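Local coordinates for C24 protein (Bizionia argentinensis JUB59, PDB 6OV6), which is of unknown function but binds manganese and probably forms the receptor-binding tip of a long tail fiber of a temperate bacteriophage, at residues 77-82 and 96-101. Numbering follows the deposited sequence.
Sequences ILETST and FERYVT
Strands 77-81 and 96-101 run antiparallel, their axes at 152°, as the two arms of a beta hairpin with a long connection. Two hydrogen-bonded pairs, Leu-78 with Tyr-99 and Thr-80 with Glu-97, fix the register through four backbone bonds, two of them short: Leu-78 N to Tyr-99 O and Glu-97 N to Thr-80 O, both 2.8 Å.

Tyr-99 organises the face it shares with Leu-78 and Thr-80. Its CG takes the crowded position between backbone N and carbonyl carbon (chi1 58°), which swings the ring across to the other strand. Leu-78 CB then lies over one face of the Tyr-99 ring, 4.2 Å from its centroid and 25° off the normal, a CH-pi contact. Thr-80 OG1, also in the crowded position, meets the ring edge in its plane and hydrogen-bonds Tyr-99 OH at 3.2 Å. Leu-78 CD1 meets Thr-101 CG2 at 3.6 Å.

On the other face, Glu-79, with CG anti to the backbone N, lays its extended chain against Phe-96 CB (3.5 Å from Glu-79 CG) and the aliphatic part of Arg-98. Its carboxylate makes no salt bridge there; Arg-98 NH2 instead pairs with Glu-62. Ile-77 CG1 meets Val-100 CG2 at 3.7 Å.

Strand 96-102 lies between 74-81 and the parallel strand 62-70, whose Phe-64 touches Ile-77, Arg-98 and Val-100, while Val-57 and Ile-59 of strand 51-59 also pack on Val-100.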
ATOM      1  N   ILE A  77       1.103 -48.013 -21.960  1.00 25.33           N
ATOM      2  CA  ILE A  77       1.736 -48.121 -23.259  1.00 26.11           C
ATOM      3  C   ILE A  77       1.346 -49.508 -23.793  1.00 30.63           C
ATOM      4  O   ILE A  77       1.650 -50.499 -23.142  1.00 31.33           O
ATOM      5  CB  ILE A  77       3.287 -47.948 -23.154  1.00 29.05           C
ATOM      6  CG1 ILE A  77       3.663 -46.491 -22.691  1.00 28.85           C
ATOM      7  CG2 ILE A  77       3.981 -48.344 -24.487  1.00 31.28           C
ATOM      8  CD1 ILE A  77       5.051 -46.379 -22.016  1.00 33.21           C
ATOM      9  N   LEU A  78       0.661 -49.568 -24.946  1.00 28.97           N
ATOM     10  CA  LEU A  78       0.302 -50.829 -25.589  1.00 28.92           C
ATOM     11  C   LEU A  78       1.182 -51.057 -26.804  1.00 32.00           C
ATOM     12  O   LEU A  78       1.653 -50.102 -27.428  1.00 29.92           O
ATOM     13  CB  LEU A  78      -1.172 -50.876 -26.025  1.00 29.31           C
ATOM     14  CG  LEU A  78      -2.232 -50.964 -24.926  1.00 34.42           C
ATOM     15  CD1 LEU A  78      -3.564 -51.299 -25.551  1.00 34.34           C
ATOM     16  CD2 LEU A  78      -1.912 -52.067 -23.893  1.00 35.23           C
ATOM     17  N   GLU A  79       1.434 -52.333 -27.091  1.00 27.58           N
ATOM     18  CA  GLU A  79       2.189 -52.771 -28.248  1.00 27.71           C
ATOM     19  C   GLU A  79       1.312 -53.781 -28.968  1.00 32.46           C
ATOM     20  O   GLU A  79       1.107 -54.905 -28.480  1.00 29.82           O
ATOM     21  CB  GLU A  79       3.542 -53.372 -27.857  1.00 29.46           C
ATOM     22  CG  GLU A  79       4.408 -53.587 -29.077  1.00 30.81           C
ATOM     23  CD  GLU A  79       5.831 -54.050 -28.847  1.00 40.97           C
ATOM     24  OE1 GLU A  79       6.117 -54.635 -27.780  1.00 42.81           O
ATOM     25  OE2 GLU A  79       6.645 -53.895 -29.784  1.00 36.86           O
ATOM     26  N   THR A  80       0.730 -53.331 -30.084  1.00 30.56           N
ATOM     27  CA  THR A  80      -0.219 -54.107 -30.862  1.00 31.78           C
ATOM     28  C   THR A  80       0.181 -54.182 -32.321  1.00 40.51           C
ATOM     29  O   THR A  80       0.977 -53.366 -32.812  1.00 40.66           O
ATOM     30  CB  THR A  80      -1.656 -53.582 -30.692  1.00 41.34           C
ATOM     31  OG1 THR A  80      -1.720 -52.242 -31.180  1.00 42.99           O
ATOM     32  CG2 THR A  80      -2.142 -53.649 -29.250  1.00 41.02           C
ATOM     33  N   SER A  81      -0.366 -55.180 -33.007  1.00 37.19           N
ATOM     34  CA  SER A  81      -0.086 -55.436 -34.405  1.00 38.37           C
ATOM     35  C   SER A  81      -0.595 -54.305 -35.272  1.00 46.80           C
ATOM     36  O   SER A  81      -1.692 -53.791 -35.025  1.00 46.03           O
ATOM     37  CB  SER A  81      -0.703 -56.765 -34.836  1.00 40.77           C
ATOM     38  OG  SER A  81      -0.509 -56.989 -36.222  1.00 49.05           O
ATOM     39  N   THR A  82       0.211 -53.927 -36.296  1.00 47.00           N
ATOM     40  CA  THR A  82      -0.136 -52.886 -37.274  1.00 48.78           C
ATOM     41  C   THR A  82      -1.372 -53.303 -38.085  1.00 57.82           C
ATOM     42  O   THR A  82      -2.112 -52.435 -38.558  1.00 58.86           O
ATOM     43  CB  THR A  82       1.071 -52.473 -38.138  1.00 53.62           C
ATOM     44  OG1 THR A  82       1.733 -53.638 -38.639  1.00 49.52           O
ATOM     45  CG2 THR A  82       2.061 -51.596 -37.371  1.00 54.22           C
ATOM     46  N   PHE A  96       4.662 -54.658 -34.922  1.00 36.53           N
ATOM     47  CA  PHE A  96       3.977 -53.956 -33.836  1.00 34.45           C
ATOM     48  C   PHE A  96       4.190 -52.452 -33.843  1.00 37.87           C
ATOM     49  O   PHE A  96       5.223 -51.965 -34.308  1.00 35.99           O
ATOM     50  CB  PHE A  96       4.416 -54.529 -32.478  1.00 35.09           C
ATOM     51  CG  PHE A  96       4.108 -55.986 -32.249  1.00 34.55           C
ATOM     52  CD1 PHE A  96       2.814 -56.401 -31.945  1.00 36.69           C
ATOM     53  CD2 PHE A  96       5.111 -56.948 -32.338  1.00 33.98           C
ATOM     54  CE1 PHE A  96       2.518 -57.758 -31.765  1.00 36.30           C
ATOM     55  CE2 PHE A  96       4.823 -58.301 -32.124  1.00 36.63           C
ATOM     56  CZ  PHE A  96       3.528 -58.695 -31.833  1.00 35.25           C
ATOM     57  N   GLU A  97       3.224 -51.733 -33.270  1.00 34.98           N
ATOM     58  CA  GLU A  97       3.259 -50.279 -33.067  1.00 33.68           C
ATOM     59  C   GLU A  97       3.013 -50.020 -31.581  1.00 34.83           C
ATOM     60  O   GLU A  97       2.301 -50.796 -30.932  1.00 34.91           O
ATOM     61  CB  GLU A  97       2.212 -49.558 -33.945  1.00 35.56           C
ATOM     62  CG  GLU A  97       0.786 -50.049 -33.756  1.00 46.38           C
ATOM     63  CD  GLU A  97      -0.240 -49.389 -34.654  1.00 77.56           C
ATOM     64  OE1 GLU A  97      -0.322 -49.765 -35.847  1.00 75.84           O
ATOM     65  OE2 GLU A  97      -1.009 -48.544 -34.146  1.00 77.61           O
ATOM     66  N   ARG A  98       3.645 -48.977 -31.038  1.00 28.32           N
ATOM     67  CA  ARG A  98       3.521 -48.606 -29.638  1.00 28.67           C
ATOM     68  C   ARG A  98       2.794 -47.289 -29.507  1.00 32.59           C
ATOM     69  O   ARG A  98       3.052 -46.364 -30.261  1.00 31.74           O
ATOM     70  CB  ARG A  98       4.899 -48.579 -28.952  1.00 28.68           C
ATOM     71  CG  ARG A  98       5.415 -49.994 -28.691  1.00 31.62           C
ATOM     72  CD  ARG A  98       6.892 -50.064 -28.378  1.00 32.23           C
ATOM     73  NE  ARG A  98       7.175 -49.555 -27.037  1.00 35.07           N
ATOM     74  CZ  ARG A  98       7.782 -48.401 -26.798  1.00 37.11           C
ATOM     75  NH1 ARG A  98       8.202 -47.645 -27.804  1.00 32.57           N
ATOM     76  NH2 ARG A  98       8.002 -48.010 -25.553  1.00 30.69           N
ATOM     77  N   TYR A  99       1.855 -47.222 -28.579  1.00 28.98           N
ATOM     78  CA  TYR A  99       1.037 -46.033 -28.348  1.00 28.80           C
ATOM     79  C   TYR A  99       0.509 -46.123 -26.946  1.00 30.22           C
ATOM     80  O   TYR A  99       0.693 -47.138 -26.271  1.00 29.64           O
ATOM     81  CB  TYR A  99      -0.146 -45.939 -29.381  1.00 30.71           C
ATOM     82  CG  TYR A  99      -1.062 -47.147 -29.364  1.00 32.94           C
ATOM     83  CD1 TYR A  99      -2.248 -47.138 -28.632  1.00 34.49           C
ATOM     84  CD2 TYR A  99      -0.713 -48.322 -30.030  1.00 35.19           C
ATOM     85  CE1 TYR A  99      -3.070 -48.263 -28.572  1.00 36.35           C
ATOM     86  CE2 TYR A  99      -1.521 -49.459 -29.964  1.00 36.69           C
ATOM     87  CZ  TYR A  99      -2.707 -49.420 -29.248  1.00 43.29           C
ATOM     88  OH  TYR A  99      -3.501 -50.535 -29.180  1.00 45.98           O
ATOM     89  N   VAL A 100      -0.118 -45.054 -26.486  1.00 26.68           N
ATOM     90  CA  VAL A 100      -0.709 -45.010 -25.152  1.00 25.64           C
ATOM     91  C   VAL A 100      -2.217 -44.950 -25.313  1.00 29.29           C
ATOM     92  O   VAL A 100      -2.709 -44.282 -26.224  1.00 29.38           O
ATOM     93  CB  VAL A 100      -0.130 -43.819 -24.341  1.00 27.59           C
ATOM     94  CG1 VAL A 100      -0.840 -43.616 -22.999  1.00 27.54           C
ATOM     95  CG2 VAL A 100       1.361 -44.032 -24.114  1.00 26.54           C
ATOM     96  N   THR A 101      -2.940 -45.658 -24.427  1.00 27.98           N
ATOM     97  CA  THR A 101      -4.401 -45.662 -24.380  1.00 27.97           C
ATOM     98  C   THR A 101      -4.933 -45.907 -22.971  1.00 31.14           C
ATOM     99  O   THR A 101      -4.162 -46.271 -22.077  1.00 29.91           O
ATOM    100  CB  THR A 101      -5.027 -46.560 -25.479  1.00 33.88           C
ATOM    101  OG1 THR A 101      -6.392 -46.172 -25.629  1.00 31.70           O
ATOM    102  CG2 THR A 101      -4.941 -48.044 -25.170  1.00 30.99           C
TER